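Local coordinates for SusD-like carbohydrate binding protein (Bacteroides vulgatus, PDB 3LEW) that probably binds carbohydrate at the bacterial outer membrane, as a SusD-family protein thought to take part in nutrient capture, at residues Ser86-Tyr91 against His131-Tyr136; Ala123-Tyr129 against Gln176-Leu181; Leu206-Ser210 against Thr224-Lys228. One frame throughout, in Å; residues are numbered along the deposited sequence. Where two conformers were deposited one is given.

Overall arrangement
All three contacts pair roughly antiparallel helices, and all three are largely buried. Contacts 1 and 2 share helix 111-135 and touch each other, L128 packing on A90. Contact 2 meets contact 3 through L181, which lies against I208 and L209, so that helices 111-135, 170-187 and 202-215 sit side by side. Contact 1 is nearest the centre of the chain and mixes aromatic rings with a polar group of S86, H131 and Y136. Contact 2 is the closest helix pair and holds a buried salt bridge. Contact 3, farthest from the centre, is mainly apolar, with no hydrogen bond between its segments and an exposed lysine, K228, at its border.

Contact 1 of 3, residues Ser86-Tyr91 against His131-Tyr136; sequences SWLLAY and HLASCY
A90 and L132 have the nearest CA atoms where helix segments 86-91 and 131-135 pass at 147°, their axes 11.7 Å apart at the closest approach. At this distance the contact is made by side chains alone. S86 sends OG between two rings of the other segment. Its OG lies anti to the backbone N (chi1 177°), which turns the hydroxyl toward H131. There it meets the edge of the imidazole, and S86 OG and H131 NE2 form a 2.7 Å hydrogen bond in which either may be the donor. On Y136 the same OG arrives at the ring edge, 2.8 Å from Y136 OH, a possible second bond. Beside this polar group the rings of W87 and Y136 meet obliquely, planes at 51°. The closest atoms are W87 CE3 and Y136 CE2, at 3.6 Å. L132 packs beside them. Its CD2 touches W87 CZ3 and A90 CB and also lies over one face of the Y136 ring, toward its rim. Its CD1 goes to the phenol end of Y91, 3.5 Å from Y91 OH. That hydroxyl bonds to P150 O, and W87 NE1 bonds to E476. With an alanine here in place of Y136, W87 would probably lose its aromatic neighbour, L132 CD2 the ring face beneath it, and S86 OG one of its two polar neighbours. The contact joins helix 81-103 to helix 111-135 within the starch-binding-associated family region. S86, H131 and Y136 are buried, and their polar atoms meet one another. S86 OG gathers the imidazole and the phenol at one point, which probably fixes how both rings are turned, while L132 and W87 provide the apolar surroundings.

Contact 2 of 3, residues Ala123-Tyr129 against Gln176-Leu181; sequences ALRGFLY and QSINDL
Two flat groups, the R125 guanidinium and the Y129 ring, meet D180 at their edges, and Q176 CG lies over one face of the Y129 ring. That CH-pi contact puts Q176 CG 4.2 Å from the ring centroid. R125 holds D180 side-on with two nitrogens. R125 NE reaches D180 OD2 at 2.8 Å, and R125 NH2 reaches D180 OD1 at 2.8 Å. Both bonds are nearly straight and lie in the guanidinium plane, yet both carboxylate oxygens are approached from above their own plane, since the two planes are 45° apart. A bend at chi3 (78°) brings the R125 head back onto D180. D180 OD1 also takes a weak bond from Q176 NE2, and R125 NH1 is held by N98 of helix 81-103. The charges are thus paired inside the protein, which probably favours their ionised forms. G126 and S177 sit where the backbones come nearest, their CA atoms 4.1 Å apart. S177 OG donates to G126 O at 2.7 Å, coming from above the carbonyl plane. G126 has no side chain, and its CA lies close to L181 CG, 4.2 Å away. L181 CD2 lies beside A123, 3.6 Å from A123 O. The helix axes come within 7.7 Å at an angle of 162°. This is close antiparallel helix packing with a glycine and a serine at the crossing. It is consistent with the TPR-like helical scaffold of SusD-family proteins.

Contact 3 of 3, residues Leu206-Ser210 against Thr224-Lys228; sequences LGILS and TYSDK
L209 and Y225 meet through unlike first torsions: L209 stands off the staggered positions (chi1 -101°), while Y225 has CG anti to its carbonyl carbon (chi1 -63°). This sets L209 CD1 over the middle of the Y225 ring, 3.6 Å from the centroid and almost on the ring normal. It is a CH-pi contact, and the off-staggered torsion suggests slight strain in L209. The L206 and Y225 side chains cross at about a right angle, and L206 CD2 meets the ring obliquely, 3.9 Å from Y225 CD1. Its other branch, L206 CD1, rests on K228 CB at 4.0 Å. Only the end of the K228 chain leads away. Where the segments come nearest, S210 faces S226 across a CA separation of 5.4 Å. S210 OG turns back to its own helix and donates to L206 O at 2.8 Å. That carbonyl also accepts S210 N, from the opposite face of its plane. S210 OG is close to S226 N, but the angle is too poor for a bond. The S226 hydroxyl bonds to A222 O and to N353, and Y225 OH to E182 of helix 170-187. The axes of these segments of successive helices 202-215 and 219-232 come within 8.2 Å in an antiparallel helical hairpin. Its interface rests on leucine methyls against a tyrosine ring. The buried hydroxyls of S210 and S226 find acceptors in their own helices, and the phenol of Y225 ties the pair to a third helix.

Contact 1 of 3, residues Ser86-Tyr91 against His131-Tyr136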
loop_
_atom_site.group_PDB
_atom_site.type_symbol
_atom_site.label_atom_id
_atom_site.label_comp_id
_atom_site.label_asym_id
_atom_site.label_seq_id
_atom_site.Cartn_x
_atom_site.Cartn_y
_atom_site.Cartn_z
ATOM N N SER A 86 6.930 -9.448 -6.541
ATOM C CA SER A 86 6.875 -8.024 -6.846
ATOM C C SER A 86 7.396 -7.747 -8.253
ATOM O O SER A 86 6.749 -7.076 -9.095
ATOM C CB SER A 86 7.661 -7.236 -5.801
ATOM O OG SER A 86 7.683 -5.853 -6.096
ATOM N N TRP A 87 8.580 -8.285 -8.501
ATOM C CA TRP A 87 9.248 -8.085 -9.797
ATOM C C TRP A 87 8.427 -8.669 -10.956
ATOM O O TRP A 87 8.249 -8.042 -12.014
ATOM C CB TRP A 87 10.624 -8.743 -9.768
ATOM C CG TRP A 87 11.559 -8.246 -10.868
ATOM C CD1 TRP A 87 11.918 -8.920 -11.970
ATOM C CD2 TRP A 87 12.237 -6.986 -10.925
ATOM N NE1 TRP A 87 12.791 -8.171 -12.752
ATOM C CE2 TRP A 87 12.996 -6.968 -12.131
ATOM C CE3 TRP A 87 12.264 -5.862 -10.102
ATOM C CZ2 TRP A 87 13.801 -5.878 -12.493
ATOM C CZ3 TRP A 87 13.072 -4.776 -10.455
ATOM C CH2 TRP A 87 13.800 -4.782 -11.676
ATOM N N LEU A 88 7.955 -9.901 -10.772
ATOM C CA LEU A 88 7.205 -10.590 -11.810
ATOM C C LEU A 88 5.890 -9.884 -12.126
ATOM O O LEU A 88 5.551 -9.699 -13.292
ATOM C CB LEU A 88 6.975 -12.047 -11.394
ATOM C CG LEU A 88 5.940 -12.935 -12.098
ATOM C CD1 LEU A 88 5.991 -14.315 -11.481
ATOM C CD2 LEU A 88 4.551 -12.411 -11.934
ATOM N N LEU A 89 5.143 -9.513 -11.093
ATOM C CA LEU A 89 3.853 -8.872 -11.306
ATOM C C LEU A 89 4.060 -7.519 -11.979
ATOM O O LEU A 89 3.350 -7.217 -12.957
ATOM C CB LEU A 89 3.043 -8.684 -10.030
ATOM C CG LEU A 89 2.564 -9.940 -9.301
ATOM C CD1 LEU A 89 1.803 -9.537 -8.021
ATOM C CD2 LEU A 89 1.749 -10.907 -10.242
ATOM N N ALA A 90 5.008 -6.717 -11.480
ATOM C CA ALA A 90 5.240 -5.394 -12.043
ATOM C C ALA A 90 5.532 -5.496 -13.552
ATOM O O ALA A 90 4.903 -4.828 -14.373
ATOM C CB ALA A 90 6.400 -4.656 -11.311
ATOM N N TYR A 91 6.466 -6.359 -13.944
ATOM C CA TYR A 91 6.908 -6.387 -15.324
ATOM C C TYR A 91 5.982 -7.143 -16.257
ATOM O O TYR A 91 5.813 -6.732 -17.409
ATOM C CB TYR A 91 8.391 -6.831 -15.461
ATOM C CG TYR A 91 9.316 -5.699 -15.057
ATOM C CD1 TYR A 91 9.545 -4.625 -15.906
ATOM C CD2 TYR A 91 9.903 -5.660 -13.790
ATOM C CE1 TYR A 91 10.335 -3.570 -15.543
ATOM C CE2 TYR A 91 10.733 -4.605 -13.427
ATOM C CZ TYR A 91 10.934 -3.552 -14.277
ATOM O OH TYR A 91 11.752 -2.483 -13.911
ATOM N N HIS A 131 5.108 1.912 -8.015
ATOM C CA HIS A 131 5.535 0.817 -7.144
ATOM C C HIS A 131 7.057 0.615 -7.147
ATOM O O HIS A 131 7.717 0.558 -6.085
ATOM C CB HIS A 131 4.867 -0.475 -7.556
ATOM C CG HIS A 131 5.348 -1.664 -6.774
ATOM N ND1 HIS A 131 5.101 -1.820 -5.420
ATOM C CD2 HIS A 131 6.047 -2.759 -7.160
ATOM C CE1 HIS A 131 5.665 -2.944 -4.998
ATOM N NE2 HIS A 131 6.229 -3.545 -6.038
ATOM N N LEU A 132 7.625 0.554 -8.351
ATOM C CA LEU A 132 9.061 0.360 -8.495
ATOM C C LEU A 132 9.816 1.529 -7.880
ATOM O O LEU A 132 10.739 1.313 -7.048
ATOM C CB LEU A 132 9.432 0.132 -9.967
ATOM C CG LEU A 132 8.957 -1.204 -10.556
ATOM C CD1 LEU A 132 8.996 -1.207 -12.135
ATOM C CD2 LEU A 132 9.750 -2.395 -10.009
ATOM N N ALA A 133 9.421 2.765 -8.212
ATOM C CA ALA A 133 10.118 3.948 -7.735
ATOM C C ALA A 133 10.104 4.079 -6.211
ATOM O O ALA A 133 11.082 4.480 -5.609
ATOM C CB ALA A 133 9.503 5.211 -8.347
ATOM N N SER A 134 8.966 3.752 -5.609
ATOM C CA SER A 134 8.760 3.976 -4.166
ATOM C C SER A 134 9.321 2.898 -3.263
ATOM O O SER A 134 9.439 3.148 -2.055
ATOM C CB SER A 134 7.266 4.197 -3.863
ATOM O OG SER A 134 6.454 3.080 -4.205
ATOM N N CYS A 135 9.641 1.704 -3.783
ATOM C CA CYS A 135 10.082 0.535 -3.016
ATOM C C CYS A 135 11.524 0.058 -3.293
ATOM O O CYS A 135 12.099 -0.633 -2.494
ATOM C CB CYS A 135 9.175 -0.650 -3.353
ATOM S SG CYS A 135 7.497 -0.502 -2.719
ATOM N N TYR A 136 12.057 0.354 -4.482
ATOM C CA TYR A 136 13.351 -0.199 -4.934
ATOM C C TYR A 136 14.556 0.751 -4.823
ATOM O O TYR A 136 15.692 0.404 -5.240
ATOM C CB TYR A 136 13.229 -0.704 -6.389
ATOM C CG TYR A 136 12.454 -1.991 -6.535
ATOM C CD1 TYR A 136 11.056 -2.039 -6.345
ATOM C CD2 TYR A 136 13.111 -3.181 -6.761
ATOM C CE1 TYR A 136 10.312 -3.239 -6.451
ATOM C CE2 TYR A 136 12.396 -4.375 -6.855
ATOM C CZ TYR A 136 10.994 -4.392 -6.681
ATOM O OH TYR A 136 10.361 -5.563 -6.806
#

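Contact 2 of 3, residues Ala123-Tyr129 against Gln176-Leu181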
loop_
_atom_site.group_PDB
_atom_site.type_symbol
_atom_site.label_atom_id
_atom_site.label_comp_id
_atom_site.label_asym_id
_atom_site.label_seq_id
_atom_site.Cartn_x
_atom_site.Cartn_y
_atom_site.Cartn_z
ATOM N N ALA A 123 -2.315 4.638 -17.231
ATOM C CA ALA A 123 -2.504 4.859 -15.788
ATOM C C ALA A 123 -2.035 3.631 -15.001
ATOM O O ALA A 123 -1.312 3.774 -14.014
ATOM C CB ALA A 123 -3.990 5.227 -15.471
ATOM N N LEU A 124 -2.396 2.431 -15.472
ATOM C CA LEU A 124 -1.940 1.188 -14.820
ATOM C C LEU A 124 -0.425 1.074 -14.925
ATOM O O LEU A 124 0.247 0.716 -13.951
ATOM C CB LEU A 124 -2.628 -0.045 -15.399
ATOM C CG LEU A 124 -2.307 -1.423 -14.741
ATOM C CD1 LEU A 124 -2.534 -1.425 -13.240
ATOM C CD2 LEU A 124 -3.127 -2.510 -15.403
ATOM N N ARG A 125 0.111 1.377 -16.097
ATOM C CA ARG A 125 1.567 1.334 -16.255
ATOM C C ARG A 125 2.234 2.327 -15.294
ATOM O O ARG A 125 3.234 2.004 -14.591
ATOM C CB ARG A 125 1.975 1.590 -17.686
ATOM C CG ARG A 125 3.452 1.335 -17.922
ATOM C CD ARG A 125 3.843 1.548 -19.382
ATOM N NE ARG A 125 3.978 2.964 -19.748
ATOM C CZ ARG A 125 4.206 3.406 -21.000
ATOM N NH1 ARG A 125 4.254 2.571 -22.025
ATOM N NH2 ARG A 125 4.343 4.692 -21.244
ATOM N N GLY A 126 1.695 3.547 -15.232
ATOM C CA GLY A 126 2.207 4.544 -14.301
ATOM C C GLY A 126 2.163 4.102 -12.847
ATOM O O GLY A 126 3.101 4.358 -12.050
ATOM N N PHE A 127 1.071 3.444 -12.463
ATOM C CA PHE A 127 0.927 2.881 -11.116
ATOM C C PHE A 127 2.016 1.851 -10.791
ATOM O O PHE A 127 2.531 1.831 -9.663
ATOM C CB PHE A 127 -0.444 2.235 -10.954
ATOM C CG PHE A 127 -0.661 1.531 -9.627
ATOM C CD1 PHE A 127 -0.893 2.248 -8.462
ATOM C CD2 PHE A 127 -0.679 0.171 -9.542
ATOM C CE1 PHE A 127 -1.116 1.614 -7.234
ATOM C CE2 PHE A 127 -0.890 -0.450 -8.315
ATOM C CZ PHE A 127 -1.130 0.273 -7.189
ATOM N N LEU A 128 2.366 1.030 -11.777
ATOM C CA LEU A 128 3.361 -0.015 -11.572
ATOM C C LEU A 128 4.764 0.611 -11.523
ATOM O O LEU A 128 5.604 0.217 -10.706
ATOM C CB LEU A 128 3.245 -1.134 -12.606
ATOM C CG LEU A 128 1.929 -1.939 -12.475
ATOM C CD1 LEU A 128 1.739 -2.863 -13.734
ATOM C CD2 LEU A 128 1.849 -2.671 -11.122
ATOM N N TYR A 129 5.021 1.642 -12.312
ATOM C CA TYR A 129 6.321 2.386 -12.149
ATOM C C TYR A 129 6.385 3.126 -10.798
ATOM O O TYR A 129 7.464 3.281 -10.212
ATOM C CB TYR A 129 6.631 3.298 -13.327
ATOM C CG TYR A 129 7.120 2.529 -14.536
ATOM C CD1 TYR A 129 8.253 1.730 -14.469
ATOM C CD2 TYR A 129 6.406 2.552 -15.745
ATOM C CE1 TYR A 129 8.684 0.973 -15.549
ATOM C CE2 TYR A 129 6.847 1.809 -16.855
ATOM C CZ TYR A 129 7.972 0.990 -16.736
ATOM O OH TYR A 129 8.416 0.210 -17.794
ATOM N N GLN A 176 8.724 8.884 -15.135
ATOM C CA GLN A 176 7.988 7.993 -16.032
ATOM C C GLN A 176 6.586 7.753 -15.485
ATOM O O GLN A 176 5.621 7.867 -16.218
ATOM C CB GLN A 176 8.729 6.644 -16.192
ATOM C CG GLN A 176 8.064 5.647 -17.161
ATOM C CD GLN A 176 8.059 6.164 -18.576
ATOM O OE1 GLN A 176 9.106 6.597 -19.083
ATOM N NE2 GLN A 176 6.893 6.152 -19.230
ATOM N N SER A 177 6.476 7.488 -14.197
ATOM C CA SER A 177 5.165 7.275 -13.569
ATOM C C SER A 177 4.265 8.491 -13.743
ATOM O O SER A 177 3.119 8.404 -14.251
ATOM C CB SER A 177 5.353 6.974 -12.087
ATOM O OG SER A 177 4.120 6.828 -11.413
ATOM N N ILE A 178 4.788 9.651 -13.356
ATOM C CA ILE A 178 4.041 10.897 -13.424
ATOM C C ILE A 178 3.669 11.219 -14.870
ATOM O O ILE A 178 2.503 11.560 -15.135
ATOM C CB ILE A 178 4.777 12.024 -12.744
ATOM C CG1 ILE A 178 4.855 11.769 -11.226
ATOM C CG2 ILE A 178 4.122 13.391 -12.997
ATOM C CD1 ILE A 178 5.893 12.649 -10.513
ATOM N N ASN A 179 4.603 11.042 -15.816
ATOM C CA ASN A 179 4.273 11.315 -17.203
ATOM C C ASN A 179 3.172 10.425 -17.770
ATOM O O ASN A 179 2.265 10.923 -18.470
ATOM C CB ASN A 179 5.494 11.236 -18.082
ATOM C CG ASN A 179 5.290 11.920 -19.399
ATOM O OD1 ASN A 179 5.187 13.172 -19.479
ATOM N ND2 ASN A 179 5.250 11.130 -20.457
ATOM N N ASP A 180 3.239 9.129 -17.475
ATOM C CA ASP A 180 2.195 8.185 -17.885
ATOM C C ASP A 180 0.844 8.599 -17.327
ATOM O O ASP A 180 -0.150 8.574 -18.041
ATOM C CB ASP A 180 2.513 6.761 -17.383
ATOM C CG ASP A 180 3.620 6.058 -18.161
ATOM O OD1 ASP A 180 4.077 6.609 -19.202
ATOM O OD2 ASP A 180 4.030 4.933 -17.695
ATOM N N LEU A 181 0.805 8.959 -16.052
ATOM C CA LEU A 181 -0.438 9.331 -15.389
ATOM C C LEU A 181 -0.996 10.705 -15.895
ATOM O O LEU A 181 -2.221 10.866 -16.081
ATOM C CB LEU A 181 -0.215 9.349 -13.879
ATOM C CG LEU A 181 -0.095 7.947 -13.246
ATOM C CD1 LEU A 181 0.661 8.000 -11.909
ATOM C CD2 LEU A 181 -1.453 7.283 -13.047
#

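Contact 3 of 3, residues Leu206-Ser210 against Thr224-Lys228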
loop_
_atom_site.group_PDB
_atom_site.type_symbol
_atom_site.label_atom_id
_atom_site.label_comp_id
_atom_site.label_asym_id
_atom_site.label_seq_id
_atom_site.Cartn_x
_atom_site.Cartn_y
_atom_site.Cartn_z
ATOM N N LEU A 206 -6.475 11.043 -10.951
ATOM C CA LEU A 206 -6.120 12.162 -10.101
ATOM C C LEU A 206 -5.533 11.647 -8.783
ATOM O O LEU A 206 -4.564 12.216 -8.263
ATOM C CB LEU A 206 -7.352 13.055 -9.807
ATOM C CG LEU A 206 -7.853 13.937 -10.959
ATOM C CD1 LEU A 206 -9.188 14.568 -10.576
ATOM C CD2 LEU A 206 -6.778 15.047 -11.312
ATOM N N GLY A 207 -6.115 10.572 -8.242
ATOM C CA GLY A 207 -5.665 10.083 -6.961
ATOM C C GLY A 207 -4.277 9.475 -7.073
ATOM O O GLY A 207 -3.390 9.718 -6.204
ATOM N N ILE A 208 -4.072 8.613 -8.083
ATOM C CA ILE A 208 -2.728 7.993 -8.214
ATOM C C ILE A 208 -1.669 9.075 -8.531
ATOM O O ILE A 208 -0.513 9.031 -8.026
ATOM C CB ILE A 208 -2.655 6.890 -9.304
ATOM C CG1 ILE A 208 -3.720 5.819 -9.084
ATOM C CG2 ILE A 208 -1.205 6.285 -9.325
ATOM C CD1 ILE A 208 -4.054 4.979 -10.397
ATOM N N LEU A 209 -2.059 10.063 -9.348
ATOM C CA LEU A 209 -1.181 11.220 -9.624
ATOM C C LEU A 209 -0.803 11.971 -8.371
ATOM O O LEU A 209 0.369 12.387 -8.218
ATOM C CB LEU A 209 -1.849 12.240 -10.560
ATOM C CG LEU A 209 -1.457 12.245 -12.001
ATOM C CD1 LEU A 209 -2.319 13.266 -12.726
ATOM C CD2 LEU A 209 0.040 12.517 -12.163
ATOM N N SER A 210 -1.790 12.180 -7.494
ATOM C CA SER A 210 -1.579 12.878 -6.214
ATOM C C SER A 210 -0.536 12.153 -5.388
ATOM O O SER A 210 0.390 12.765 -4.823
ATOM C CB SER A 210 -2.910 12.919 -5.412
ATOM O OG SER A 210 -3.811 13.773 -6.094
ATOM N N THR A 224 -2.168 20.335 -6.652
ATOM C CA THR A 224 -3.078 20.617 -7.784
ATOM C C THR A 224 -4.001 19.448 -8.061
ATOM O O THR A 224 -5.236 19.608 -8.160
ATOM C CB THR A 224 -2.304 20.966 -9.062
ATOM O OG1 THR A 224 -1.623 22.204 -8.853
ATOM C CG2 THR A 224 -3.243 21.077 -10.280
ATOM N N TYR A 225 -3.432 18.251 -8.132
ATOM C CA TYR A 225 -4.231 17.099 -8.484
ATOM C C TYR A 225 -5.132 16.676 -7.314
ATOM O O TYR A 225 -6.273 16.262 -7.527
ATOM C CB TYR A 225 -3.354 15.969 -8.985
ATOM C CG TYR A 225 -2.584 16.294 -10.262
ATOM C CD1 TYR A 225 -3.244 16.741 -11.398
ATOM C CD2 TYR A 225 -1.208 16.131 -10.325
ATOM C CE1 TYR A 225 -2.539 17.043 -12.565
ATOM C CE2 TYR A 225 -0.497 16.419 -11.483
ATOM C CZ TYR A 225 -1.153 16.871 -12.591
ATOM O OH TYR A 225 -0.485 17.196 -13.780
ATOM N N SER A 226 -4.641 16.750 -6.068
ATOM C CA SER A 226 -5.495 16.359 -4.928
ATOM C C SER A 226 -6.609 17.395 -4.684
ATOM O O SER A 226 -7.730 17.016 -4.292
ATOM C CB SER A 226 -4.639 16.095 -3.675
ATOM O OG SER A 226 -3.861 17.220 -3.320
ATOM N N ASP A 227 -6.325 18.682 -4.883
ATOM C CA ASP A 227 -7.385 19.694 -4.859
ATOM C C ASP A 227 -8.500 19.344 -5.885
ATOM O O ASP A 227 -9.692 19.404 -5.571
ATOM C CB ASP A 227 -6.819 21.092 -5.195
ATOM C CG ASP A 227 -6.260 21.863 -3.970
ATOM O OD1 ASP A 227 -6.468 21.493 -2.787
ATOM O OD2 ASP A 227 -5.639 22.928 -4.227
ATOM N N LYS A 228 -8.115 19.017 -7.115
ATOM C CA LYS A 228 -9.104 18.665 -8.181
ATOM C C LYS A 228 -9.955 17.494 -7.755
ATOM O O LYS A 228 -11.164 17.502 -7.955
ATOM C CB LYS A 228 -8.390 18.310 -9.493
ATOM C CG LYS A 228 -7.848 19.513 -10.279
ATOM C CD LYS A 228 -6.997 19.125 -11.541
ATOM C CE LYS A 228 -6.651 20.339 -12.441
ATOM N NZ LYS A 228 -7.758 20.654 -13.378
#